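Local atomic coordinates of phosphodiesterase (Salpingoeca rosetta, PDB entry 7D7P), a protein that belongs to the phosphodiesterase family of the HD superfamily and holds a zinc and a magnesium ion within an all-helical fold. Residues 64-69 against 107-112; 207-212 against 250-255; 215-220 against 254-259. All coordinates share one frame; numbering follows the deposited sequence.

Contact 1 of 3, residues 64-69 against 107-112; sequences EDLTAV and HNWRHA. With ZN (zinc ion), chain G.
Leu-66 of helix 63-76 meets helix 109-126 at its first turn, through Trp-109 and Arg-110. Just ahead of that turn, His-107 NE2 hydrogen-bonds to a water that is itself a zinc ligand. Asn-108 is the N-cap of the helix. Its OD1 accepts from the backbone N of His-111 at 3.0 Å, with the donor nearly in line with the C=O bond. Leu-66 CD1 comes obliquely to the five-membered ring of Trp-109, 3.7 Å from NE1. Trp-109 has CG anti to the backbone N (chi1 162°), which brings the NE1 side of the indole close to Leu-66 CB and CD1. The contact packs helix 63-76 on the start of helix 109-126, a zinc-bearing helix of the all-helical phosphodiesterase fold. Arg-110 crosses Leu-66 at about a right angle. Leu-66 CD1 sits over the centre of one guanidinium face, 3.6 Å above its plane. The same methyl is 3.6 Å from Arg-110 CG. Arg-110 NH2 donates to the backbone O of Lys-61. His-111 points to the metal, and its NE2 binds zinc at 2.2 Å. His-146, Asp-147, Asp-260 and two waters complete the shell, while His-262 bonds to His-111 ND1.

Contact 2 of 3, residues 207-212 against 250-255; sequences RAVIIN and FVLAVL
Val-209 and Asn-212 of helix 200-215 face Leu-252 and Ala-253 of helix 245-260. This is plain helix-helix packing within the all-helical phosphodiesterase fold. The meeting is light, and no hydrogen bond crosses it. Val-209 CG1 and Leu-252 CD1 approach to 4.2 Å, methyl to methyl. One turn further along helix 200-215, Asn-212 OD1 rests 3.7 Å from Ala-253 CB. This is a packing contact between an amide oxygen and a methyl. The two helices lie closer at this second pair. The CA atoms of Asn-212 and Ala-253 are 6.8 Å apart, against 8.0 Å for the CA atoms of Val-209 and Leu-252. The small alanine is consistent with the closer approach. Asn-212 reaches across because its CG is anti to the backbone N (chi1 -176°), which carries the amide nearer to helix 245-260 than its CB direction alone would. Leu-252 has its CG anti to the carbonyl carbon (chi1 -58°), and the chain runs on extended to CD1, the methyl that meets Val-209.

Helix 133-145 lies against both partners of the apolar pair. Its Glu-135 and Ala-138 touch Val-209, and its Met-139 touches Leu-252. The backbone O of Asn-212 accepts from Asn-216 ND2, a link to the loop that follows the helix.

The regular helix backbone sets the place of Asn-212 as well. The residue sits one turn after Ala-208, and the turn is closed by a bond from Asn-212 N to Ala-208 O at 3.1 Å.

Contact 3 of 3, residues 215-220 against 254-259; sequences LNTDMA and VLLHTA
The His-257 ring receives Met-219 at its edge, close to its plane. Met-219 SD lies 3.7 Å from His-257 CE1. The sulfur is 88° off the ring normal, an in-plane sulfur-aromatic contact. The methionine chain is bent at chi2 and chi3 (-57° and -53°), which folds the thioether back to the histidine. A water also sits in the ring plane, at the ND1 edge. It donates to Thr-217 O at 3.0 Å. It also lies near His-257 ND1, but the modelled 2.5 Å is too short to be relied on, and a bridge between loop and helix is doubtful. His-257 NE2 bonds to His-222 ND1, and the Trp-323 ring meets His-257 edge-to-face.

The contact sets the loop between helices 200-215 and 222-234 against helix 245-260, beside the metal centre of the phosphodiesterase fold. The Thr-217 side chain is about 4 Å from the bound magnesium. Its CG2 packs on Leu-256 CD2 at 3.9 Å, while its OG1 bonds to the backbone O of Ile-214.

The loop is shaped by local turns. Leu-215 to Asp-218 form a type I beta turn with a weak backbone bond. Asp-218 then makes an Asx turn: its OD1 accepts from Ala-220 N at 3.0 Å, and the donor comes from above the carboxylate plane. Between these turns and the helix the backbones come close, with the CA atoms of Thr-217 and His-257 5.3 Å apart.

How the contacts relate
Contacts 2 and 3 are neighbours on helix 245-260 and share Val-254 and Leu-255. Their centres are 9 Å apart, and they touch where Ala-253 CB packs on Asn-216 ND2 at 4.0 Å. Contact 1 stands apart. Its centre is 20 Å from that of contact 3 and 22 Å from that of contact 2. Its nearest atoms are about 6 Å and 11 Å from theirs. The metal centre relates contacts 1 and 3: contact 1 supplies the zinc ligand His-111, and Thr-217 of contact 3 has its side chain about 6 Å from the zinc. Contact 2 is more remote, with the Ala-253 side chain about 14 Å from it.

Contact 1 of 3, residues 64-69 against 107-112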
loop_
_atom_site.group_PDB
_atom_site.type_symbol
_atom_site.label_atom_id
_atom_site.label_comp_id
_atom_site.label_asym_id
_atom_site.label_seq_id
_atom_site.Cartn_x
_atom_site.Cartn_y
_atom_site.Cartn_z
ATOM N N GLU A 64 -20.328 26.220 -23.166
ATOM C CA GLU A 64 -19.611 27.433 -23.545
ATOM C C GLU A 64 -18.450 27.715 -22.602
ATOM O O GLU A 64 -17.427 28.261 -23.028
ATOM C CB GLU A 64 -20.570 28.622 -23.580
ATOM N N ASP A 65 -18.590 27.352 -21.323
ATOM C CA ASP A 65 -17.483 27.495 -20.381
ATOM C C ASP A 65 -16.288 26.647 -20.798
ATOM O O ASP A 65 -15.139 27.097 -20.717
ATOM C CB ASP A 65 -17.935 27.109 -18.973
ATOM C CG ASP A 65 -18.726 28.203 -18.289
ATOM O OD1 ASP A 65 -18.634 29.369 -18.726
ATOM O OD2 ASP A 65 -19.435 27.896 -17.306
ATOM N N LEU A 66 -16.538 25.410 -21.236
ATOM C CA LEU A 66 -15.442 24.535 -21.643
ATOM C C LEU A 66 -14.726 25.080 -22.871
ATOM O O LEU A 66 -13.494 25.018 -22.954
ATOM C CB LEU A 66 -15.965 23.124 -21.907
ATOM C CG LEU A 66 -16.592 22.412 -20.703
ATOM C CD1 LEU A 66 -17.362 21.175 -21.145
ATOM C CD2 LEU A 66 -15.531 22.054 -19.676
ATOM N N THR A 67 -15.481 25.621 -23.833
ATOM C CA THR A 67 -14.862 26.266 -24.987
ATOM C C THR A 67 -13.939 27.393 -24.543
ATOM O O THR A 67 -12.807 27.511 -25.024
ATOM C CB THR A 67 -15.937 26.800 -25.935
ATOM O OG1 THR A 67 -16.814 25.736 -26.320
ATOM C CG2 THR A 67 -15.299 27.396 -27.181
ATOM N N ALA A 68 -14.408 28.223 -23.608
ATOM C CA ALA A 68 -13.601 29.340 -23.131
ATOM C C ALA A 68 -12.341 28.854 -22.426
ATOM O O ALA A 68 -11.281 29.483 -22.530
ATOM C CB ALA A 68 -14.431 30.223 -22.200
ATOM N N VAL A 69 -12.436 27.733 -21.706
ATOM C CA VAL A 69 -11.262 27.186 -21.028
ATOM C C VAL A 69 -10.211 26.757 -22.042
ATOM O O VAL A 69 -9.019 27.057 -21.889
ATOM C CB VAL A 69 -11.667 26.018 -20.109
ATOM C CG1 VAL A 69 -10.429 25.301 -19.593
ATOM C CG2 VAL A 69 -12.513 26.519 -18.952
ATOM N N HIS A 107 -15.227 8.594 -20.688
ATOM C CA HIS A 107 -14.365 8.957 -21.814
ATOM C C HIS A 107 -15.156 9.843 -22.771
ATOM O O HIS A 107 -15.602 9.425 -23.843
ATOM C CB HIS A 107 -13.825 7.711 -22.507
ATOM C CG HIS A 107 -12.828 6.948 -21.688
ATOM N ND1 HIS A 107 -13.176 5.870 -20.904
ATOM C CD2 HIS A 107 -11.493 7.113 -21.530
ATOM C CE1 HIS A 107 -12.099 5.401 -20.299
ATOM N NE2 HIS A 107 -11.065 6.139 -20.661
ATOM N N ASN A 108 -15.322 11.101 -22.365
ATOM C CA ASN A 108 -16.139 12.051 -23.110
ATOM C C ASN A 108 -15.387 13.360 -23.328
ATOM O O ASN A 108 -14.202 13.469 -22.995
ATOM C CB ASN A 108 -17.461 12.305 -22.375
ATOM C CG ASN A 108 -17.263 12.630 -20.900
ATOM O OD1 ASN A 108 -16.408 13.439 -20.539
ATOM N ND2 ASN A 108 -18.057 11.998 -20.039
ATOM N N TRP A 109 -16.078 14.362 -23.878
ATOM C CA TRP A 109 -15.436 15.642 -24.169
ATOM C C TRP A 109 -14.951 16.332 -22.903
ATOM O O TRP A 109 -13.941 17.045 -22.933
ATOM C CB TRP A 109 -16.406 16.542 -24.934
ATOM C CG TRP A 109 -16.064 18.014 -24.934
ATOM C CD1 TRP A 109 -16.753 19.013 -24.307
ATOM C CD2 TRP A 109 -14.983 18.651 -25.630
ATOM N NE1 TRP A 109 -16.163 20.227 -24.556
ATOM C CE2 TRP A 109 -15.075 20.034 -25.366
ATOM C CE3 TRP A 109 -13.948 18.188 -26.447
ATOM C CZ2 TRP A 109 -14.166 20.954 -25.883
ATOM C CZ3 TRP A 109 -13.045 19.105 -26.959
ATOM C CH2 TRP A 109 -13.161 20.472 -26.677
ATOM N N ARG A 110 -15.651 16.140 -21.784
ATOM C CA ARG A 110 -15.220 16.777 -20.545
ATOM C C ARG A 110 -13.962 16.123 -19.985
ATOM O O ARG A 110 -13.144 16.803 -19.355
ATOM C CB ARG A 110 -16.356 16.756 -19.526
ATOM C CG ARG A 110 -17.359 17.876 -19.760
ATOM C CD ARG A 110 -18.596 17.753 -18.888
ATOM N NE ARG A 110 -19.384 18.983 -18.914
ATOM C CZ ARG A 110 -20.197 19.334 -19.906
ATOM N NH1 ARG A 110 -20.341 18.545 -20.964
ATOM N NH2 ARG A 110 -20.870 20.474 -19.842
ATOM N N HIS A 111 -13.781 14.820 -20.212
ATOM C CA HIS A 111 -12.522 14.178 -19.843
ATOM C C HIS A 111 -11.361 14.748 -20.651
ATOM O O HIS A 111 -10.265 14.955 -20.118
ATOM C CB HIS A 111 -12.621 12.666 -20.044
ATOM C CG HIS A 111 -11.315 11.947 -19.897
ATOM N ND1 HIS A 111 -10.558 12.006 -18.747
ATOM C CD2 HIS A 111 -10.631 11.153 -20.755
ATOM C CE1 HIS A 111 -9.465 11.280 -18.901
ATOM N NE2 HIS A 111 -9.484 10.752 -20.111
ATOM N N ALA A 112 -11.585 15.005 -21.942
ATOM C CA ALA A 112 -10.541 15.596 -22.773
ATOM C C ALA A 112 -10.134 16.972 -22.258
ATOM O O ALA A 112 -8.941 17.291 -22.201
ATOM C CB ALA A 112 -11.013 15.687 -24.225
HETATM ZN ZN ZN G . -7.982 9.476 -21.202
HETATM O O HOH W 1 -8.733 7.661 -19.862
HETATM O O HOH W 2 -6.496 7.727 -22.171
#

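Contact 2 of 3, residues 207-212 against 250-255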
loop_
_atom_site.group_PDB
_atom_site.type_symbol
_atom_site.label_atom_id
_atom_site.label_comp_id
_atom_site.label_asym_id
_atom_site.label_seq_id
_atom_site.Cartn_x
_atom_site.Cartn_y
_atom_site.Cartn_z
ATOM N N ARG A 207 4.397 16.273 -34.840
ATOM C CA ARG A 207 3.761 14.988 -35.118
ATOM C C ARG A 207 4.375 13.878 -34.273
ATOM O O ARG A 207 3.656 13.032 -33.729
ATOM C CB ARG A 207 3.876 14.663 -36.609
ATOM C CG ARG A 207 3.341 13.297 -37.008
ATOM C CD ARG A 207 2.983 13.262 -38.492
ATOM N NE ARG A 207 2.704 11.910 -38.975
ATOM C CZ ARG A 207 1.542 11.281 -38.819
ATOM N NH1 ARG A 207 0.540 11.878 -38.187
ATOM N NH2 ARG A 207 1.381 10.052 -39.293
ATOM N N ALA A 208 5.704 13.874 -34.140
ATOM C CA ALA A 208 6.365 12.855 -33.331
ATOM C C ALA A 208 5.960 12.957 -31.865
ATOM O O ALA A 208 5.779 11.936 -31.193
ATOM C CB ALA A 208 7.881 12.973 -33.477
ATOM N N VAL A 209 5.810 14.182 -31.356
ATOM C CA VAL A 209 5.437 14.366 -29.958
ATOM C C VAL A 209 4.008 13.892 -29.716
ATOM O O VAL A 209 3.726 13.215 -28.720
ATOM C CB VAL A 209 5.625 15.838 -29.546
ATOM C CG1 VAL A 209 4.932 16.116 -28.223
ATOM C CG2 VAL A 209 7.106 16.178 -29.450
ATOM N N ILE A 210 3.087 14.231 -30.622
ATOM C CA ILE A 210 1.689 13.842 -30.455
ATOM C C ILE A 210 1.545 12.325 -30.511
ATOM O O ILE A 210 0.849 11.722 -29.686
ATOM C CB ILE A 210 0.810 14.532 -31.512
ATOM C CG1 ILE A 210 0.704 16.032 -31.225
ATOM C CG2 ILE A 210 -0.572 13.889 -31.561
ATOM C CD1 ILE A 210 0.063 16.826 -32.347
ATOM N N ILE A 211 2.199 11.687 -31.487
ATOM C CA ILE A 211 2.097 10.236 -31.630
ATOM C C ILE A 211 2.634 9.539 -30.386
ATOM O O ILE A 211 1.963 8.685 -29.791
ATOM C CB ILE A 211 2.829 9.766 -32.900
ATOM C CG1 ILE A 211 2.067 10.197 -34.156
ATOM C CG2 ILE A 211 3.017 8.248 -32.877
ATOM C CD1 ILE A 211 2.859 10.017 -35.445
ATOM N N ASN A 212 3.851 9.902 -29.967
ATOM C CA ASN A 212 4.481 9.217 -28.843
ATOM C C ASN A 212 3.704 9.433 -27.551
ATOM O O ASN A 212 3.566 8.508 -26.743
ATOM C CB ASN A 212 5.927 9.686 -28.679
ATOM C CG ASN A 212 6.665 8.931 -27.586
ATOM O OD1 ASN A 212 6.775 9.402 -26.453
ATOM N ND2 ASN A 212 7.172 7.750 -27.922
ATOM N N PHE A 250 10.449 11.718 -23.515
ATOM C CA PHE A 250 10.024 10.783 -22.479
ATOM C C PHE A 250 9.311 11.509 -21.343
ATOM O O PHE A 250 8.282 11.036 -20.842
ATOM C CB PHE A 250 11.231 10.006 -21.949
ATOM C CG PHE A 250 10.930 9.156 -20.743
ATOM C CD1 PHE A 250 10.305 7.928 -20.885
ATOM C CD2 PHE A 250 11.286 9.578 -19.473
ATOM C CE1 PHE A 250 10.030 7.143 -19.783
ATOM C CE2 PHE A 250 11.014 8.796 -18.366
ATOM C CZ PHE A 250 10.385 7.578 -18.522
ATOM N N VAL A 251 9.840 12.663 -20.931
ATOM C CA VAL A 251 9.227 13.439 -19.856
ATOM C C VAL A 251 7.850 13.942 -20.273
ATOM O O VAL A 251 6.898 13.911 -19.484
ATOM C CB VAL A 251 10.157 14.596 -19.444
ATOM C CG1 VAL A 251 9.426 15.583 -18.543
ATOM C CG2 VAL A 251 11.400 14.052 -18.755
ATOM N N LEU A 252 7.720 14.411 -21.517
ATOM C CA LEU A 252 6.412 14.840 -22.008
ATOM C C LEU A 252 5.415 13.687 -21.995
ATOM O O LEU A 252 4.253 13.865 -21.611
ATOM C CB LEU A 252 6.540 15.423 -23.416
ATOM C CG LEU A 252 7.492 16.608 -23.587
ATOM C CD1 LEU A 252 7.497 17.087 -25.030
ATOM C CD2 LEU A 252 7.122 17.740 -22.642
ATOM N N ALA A 253 5.853 12.498 -22.415
ATOM C CA ALA A 253 4.985 11.328 -22.350
ATOM C C ALA A 253 4.618 10.995 -20.910
ATOM O O ALA A 253 3.482 10.599 -20.627
ATOM C CB ALA A 253 5.666 10.134 -23.022
ATOM N N VAL A 254 5.569 11.148 -19.987
ATOM C CA VAL A 254 5.290 10.898 -18.577
ATOM C C VAL A 254 4.260 11.892 -18.052
ATOM O O VAL A 254 3.354 11.527 -17.291
ATOM C CB VAL A 254 6.600 10.943 -17.765
ATOM C CG1 VAL A 254 6.317 11.126 -16.280
ATOM C CG2 VAL A 254 7.419 9.680 -18.006
ATOM N N LEU A 255 4.365 13.158 -18.465
ATOM C CA LEU A 255 3.466 14.183 -17.940
ATOM C C LEU A 255 2.053 14.034 -18.495
ATOM O O LEU A 255 1.075 14.239 -17.765
ATOM C CB LEU A 255 4.021 15.575 -18.246
ATOM C CG LEU A 255 5.262 15.984 -17.447
ATOM C CD1 LEU A 255 5.761 17.353 -17.883
ATOM C CD2 LEU A 255 4.969 15.965 -15.951
#

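Contact 3 of 3, residues 215-220 against 254-259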
loop_
_atom_site.group_PDB
_atom_site.type_symbol
_atom_site.label_atom_id
_atom_site.label_comp_id
_atom_site.label_asym_id
_atom_site.label_seq_id
_atom_site.Cartn_x
_atom_site.Cartn_y
_atom_site.Cartn_z
ATOM N N LEU A 215 0.250 7.469 -27.735
ATOM C CA LEU A 215 0.494 6.033 -27.638
ATOM C C LEU A 215 0.942 5.633 -26.240
ATOM O O LEU A 215 0.692 4.501 -25.806
ATOM C CB LEU A 215 1.537 5.598 -28.670
ATOM C CG LEU A 215 1.084 5.503 -30.129
ATOM C CD1 LEU A 215 2.241 5.079 -31.019
ATOM C CD2 LEU A 215 -0.086 4.538 -30.276
ATOM N N ASN A 216 1.597 6.539 -25.517
ATOM C CA ASN A 216 2.018 6.252 -24.152
ATOM C C ASN A 216 0.906 6.452 -23.129
ATOM O O ASN A 216 1.142 6.231 -21.936
ATOM C CB ASN A 216 3.234 7.103 -23.783
ATOM C CG ASN A 216 4.545 6.396 -24.080
ATOM O OD1 ASN A 216 4.935 5.467 -23.372
ATOM N ND2 ASN A 216 5.223 6.822 -25.140
ATOM N N THR A 217 -0.294 6.854 -23.551
ATOM C CA THR A 217 -1.440 6.801 -22.651
ATOM C C THR A 217 -2.015 5.397 -22.537
ATOM O O THR A 217 -2.934 5.182 -21.739
ATOM C CB THR A 217 -2.538 7.773 -23.099
ATOM O OG1 THR A 217 -3.045 7.378 -24.378
ATOM C CG2 THR A 217 -1.995 9.198 -23.178
ATOM N N ASP A 218 -1.500 4.448 -23.319
ATOM C CA ASP A 218 -1.871 3.048 -23.180
ATOM C C ASP A 218 -1.416 2.530 -21.822
ATOM O O ASP A 218 -0.217 2.505 -21.528
ATOM C CB ASP A 218 -1.241 2.232 -24.314
ATOM C CG ASP A 218 -1.677 0.771 -24.314
ATOM O OD1 ASP A 218 -2.438 0.359 -23.413
ATOM O OD2 ASP A 218 -1.255 0.029 -25.228
ATOM N N MET A 219 -2.382 2.122 -20.994
ATOM C CA MET A 219 -2.061 1.641 -19.653
ATOM C C MET A 219 -1.105 0.454 -19.684
ATOM O O MET A 219 -0.374 0.224 -18.713
ATOM C CB MET A 219 -3.344 1.266 -18.910
ATOM C CG MET A 219 -4.318 2.422 -18.713
ATOM S SD MET A 219 -3.590 3.817 -17.831
ATOM C CE MET A 219 -2.948 2.996 -16.373
ATOM N N ALA A 220 -1.087 -0.301 -20.785
ATOM C CA ALA A 220 -0.161 -1.419 -20.926
ATOM C C ALA A 220 1.298 -0.984 -20.948
ATOM O O ALA A 220 2.180 -1.834 -20.787
ATOM C CB ALA A 220 -0.485 -2.205 -22.199
ATOM N N VAL A 254 5.569 11.148 -19.987
ATOM C CA VAL A 254 5.290 10.898 -18.577
ATOM C C VAL A 254 4.260 11.892 -18.052
ATOM O O VAL A 254 3.354 11.527 -17.291
ATOM C CB VAL A 254 6.600 10.943 -17.765
ATOM C CG1 VAL A 254 6.317 11.126 -16.280
ATOM C CG2 VAL A 254 7.419 9.680 -18.006
ATOM N N LEU A 255 4.365 13.158 -18.465
ATOM C CA LEU A 255 3.466 14.183 -17.940
ATOM C C LEU A 255 2.053 14.034 -18.495
ATOM O O LEU A 255 1.075 14.239 -17.765
ATOM C CB LEU A 255 4.021 15.575 -18.246
ATOM C CG LEU A 255 5.262 15.984 -17.447
ATOM C CD1 LEU A 255 5.761 17.353 -17.883
ATOM C CD2 LEU A 255 4.969 15.965 -15.951
ATOM N N LEU A 256 1.916 13.692 -19.781
ATOM C CA LEU A 256 0.577 13.501 -20.335
ATOM C C LEU A 256 -0.111 12.296 -19.706
ATOM O O LEU A 256 -1.322 12.326 -19.456
ATOM C CB LEU A 256 0.633 13.345 -21.855
ATOM C CG LEU A 256 -0.755 13.171 -22.489
ATOM C CD1 LEU A 256 -1.601 14.420 -22.273
ATOM C CD2 LEU A 256 -0.683 12.818 -23.972
ATOM N N HIS A 257 0.643 11.225 -19.453
ATOM C CA HIS A 257 0.083 10.083 -18.737
ATOM C C HIS A 257 -0.354 10.484 -17.335
ATOM O O HIS A 257 -1.389 10.019 -16.840
ATOM C CB HIS A 257 1.104 8.945 -18.688
ATOM C CG HIS A 257 0.636 7.743 -17.929
ATOM N ND1 HIS A 257 -0.530 7.076 -18.235
ATOM C CD2 HIS A 257 1.183 7.082 -16.880
ATOM C CE1 HIS A 257 -0.686 6.059 -17.406
ATOM N NE2 HIS A 257 0.341 6.041 -16.574
ATOM N N THR A 258 0.419 11.361 -16.683
ATOM C CA THR A 258 0.024 11.879 -15.377
ATOM C C THR A 258 -1.300 12.630 -15.459
ATOM O O THR A 258 -2.180 12.445 -14.611
ATOM C CB THR A 258 1.116 12.792 -14.816
ATOM O OG1 THR A 258 2.363 12.090 -14.778
ATOM C CG2 THR A 258 0.756 13.259 -13.407
ATOM N N ALA A 259 -1.460 13.485 -16.474
ATOM C CA ALA A 259 -2.694 14.254 -16.597
ATOM C C ALA A 259 -3.877 13.366 -16.962
ATOM O O ALA A 259 -5.016 13.678 -16.599
ATOM C CB ALA A 259 -2.530 15.366 -17.632
HETATM O O HOH W 3 -2.590 7.322 -19.645
#